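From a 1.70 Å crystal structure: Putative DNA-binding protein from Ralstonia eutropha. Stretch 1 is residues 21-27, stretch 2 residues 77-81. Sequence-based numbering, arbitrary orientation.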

# COMPACT_ATOMS: atom_id res chain seq x y z
N VAL A 21 -6.19 -1.74 0.61
CA VAL A 21 -4.87 -1.22 0.37
C VAL A 21 -3.89 -2.34 0.03
O VAL A 21 -3.04 -2.16 -0.86
CB VAL A 21 -4.38 -0.35 1.56
CG1 VAL A 21 -2.90 0.07 1.39
CG2 VAL A 21 -5.28 0.88 1.68
N LEU A 22 -3.92 -3.48 0.74
CA LEU A 22 -3.07 -4.61 0.37
C LEU A 22 -3.31 -5.09 -1.06
O LEU A 22 -2.36 -5.35 -1.79
CB LEU A 22 -3.29 -5.79 1.35
CG LEU A 22 -2.62 -5.63 2.72
CD1 LEU A 22 -3.13 -6.79 3.63
CD2 LEU A 22 -1.14 -5.73 2.61
N LEU A 23 -4.57 -5.18 -1.45
CA LEU A 23 -4.92 -5.55 -2.83
C LEU A 23 -4.41 -4.57 -3.86
O LEU A 23 -3.89 -4.98 -4.90
CB LEU A 23 -6.43 -5.71 -2.95
CG LEU A 23 -7.01 -6.99 -2.39
CD1 LEU A 23 -8.51 -6.82 -2.38
CD2 LEU A 23 -6.58 -8.16 -3.28
N VAL A 24 -4.57 -3.27 -3.60
CA VAL A 24 -4.10 -2.25 -4.54
C VAL A 24 -2.57 -2.29 -4.66
O VAL A 24 -2.02 -2.23 -5.76
CB VAL A 24 -4.59 -0.86 -4.12
CG1 VAL A 24 -3.88 0.23 -4.87
CG2 VAL A 24 -6.10 -0.77 -4.32
N LEU A 25 -1.87 -2.41 -3.52
CA LEU A 25 -0.41 -2.44 -3.54
C LEU A 25 0.12 -3.71 -4.22
O LEU A 25 1.13 -3.67 -4.92
CB LEU A 25 0.19 -2.30 -2.12
CG LEU A 25 -0.02 -0.90 -1.49
CD1 LEU A 25 0.55 -0.89 -0.07
CD2 LEU A 25 0.52 0.24 -2.37
N ARG A 26 -0.56 -4.83 -4.05
CA ARG A 26 -0.18 -6.01 -4.78
C ARG A 26 -0.27 -5.82 -6.30
O ARG A 26 0.65 -6.20 -7.03
CB ARG A 26 -1.02 -7.20 -4.32
CG ARG A 26 -0.98 -8.39 -5.30
CD ARG A 26 -1.57 -9.60 -4.68
NE ARG A 26 -1.78 -10.74 -5.59
CZ ARG A 26 -0.82 -11.38 -6.26
NH1 ARG A 26 0.47 -11.03 -6.17
NH2 ARG A 26 -1.15 -12.41 -7.03
N GLU A 27 -1.39 -5.27 -6.76
CA GLU A 27 -1.58 -4.92 -8.17
C GLU A 27 -0.47 -4.00 -8.69
O GLU A 27 0.10 -4.24 -9.75
CB GLU A 27 -2.94 -4.23 -8.37
CG GLU A 27 -3.29 -4.00 -9.84
CD GLU A 27 -4.51 -3.14 -10.06
OE1 GLU A 27 -5.41 -3.10 -9.18
OE2 GLU A 27 -4.58 -2.49 -11.13
N HIS A 77 5.15 8.12 -2.08
CA HIS A 77 4.66 6.90 -2.69
C HIS A 77 4.75 5.76 -1.67
O HIS A 77 5.37 5.91 -0.62
CB HIS A 77 5.44 6.54 -3.97
CG HIS A 77 6.93 6.50 -3.79
ND1 HIS A 77 7.59 5.41 -3.26
CD2 HIS A 77 7.87 7.42 -4.08
CE1 HIS A 77 8.89 5.67 -3.25
NE2 HIS A 77 9.08 6.89 -3.71
N ALA A 78 4.15 4.64 -2.00
CA ALA A 78 4.19 3.48 -1.13
C ALA A 78 4.11 2.22 -1.98
O ALA A 78 3.64 2.22 -3.12
CB ALA A 78 3.01 3.52 -0.14
N SER A 79 4.58 1.14 -1.39
CA SER A 79 4.69 -0.15 -2.07
C SER A 79 4.80 -1.25 -1.00
O SER A 79 5.13 -0.95 0.15
CB SER A 79 5.90 -0.24 -3.00
OG SER A 79 7.10 0.18 -2.39
N LEU A 80 4.60 -2.49 -1.41
CA LEU A 80 4.87 -3.62 -0.52
C LEU A 80 6.36 -3.84 -0.41
O LEU A 80 7.09 -3.71 -1.41
CB LEU A 80 4.17 -4.86 -1.00
CG LEU A 80 2.66 -4.82 -1.10
CD1 LEU A 80 2.10 -6.06 -1.78
CD2 LEU A 80 2.02 -4.55 0.25
N THR A 81 6.81 -4.19 0.80
CA THR A 81 8.15 -4.67 1.02
C THR A 81 8.26 -6.06 0.37
O THR A 81 7.26 -6.65 -0.06
CB THR A 81 8.43 -4.80 2.50
OG1 THR A 81 7.42 -5.64 3.08
CG2 THR A 81 8.38 -3.37 3.19
O HOH W 1 3.67 -2.69 -4.31

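When a helix packs across the end of a strand, leucine side chains often supply the contact while the main chains are left to satisfy their polar groups by other means. The crossing of helix 21-27 with strand 77-80 is a compact example. The two axes run almost perpendicular, at 89°, and approach to 7.5 Å, so the meeting is local: 231 Å² is buried in all, and most of it belongs to Leu 80 and Leu 25.

Leu 80 gives up the most surface. Its CA-to-CB bond points toward the helix, and its isobutyl group, in the m, t rotamer, lies against one helical turn. CG of Leu 80 sits 3.7 Å from CB of Leu 25, while the two methyls reach different neighbours: CD2 of Leu 80 is 4.1 Å from CD2 of Leu 22, and CD1 of Leu 80 is 3.7 Å from the backbone N of Arg 26. That nitrogen already donates to O of Leu 22 within the helix, at 2.9 Å, so the methyl packs against a main chain whose polar group is satisfied. The CA-to-CB bond of Arg 26 points away overall, though its CB still touches the strand, 4.2 Å from CD1 of Leu 80.

Leu 25, also m, t and pointing toward its partner, answers from the helix. Its CD2 reaches along the strand backbone, 3.8 Å from O of Ala 78 and 4.2 Å from CA of Ser 79. The CA-to-CB bond of Ser 79 points away from the helix, so it is the main chain, at CA, that meets CD2 of Leu 25.

No direct hydrogen bond joins the two segments. Instead, a single water bridges them, donating to O of Leu 25 at 2.8 Å and accepting from N of Leu 80 at 3.1 Å. The same two residues thus provide both the main apolar packing of the contact and its water-mediated polar link.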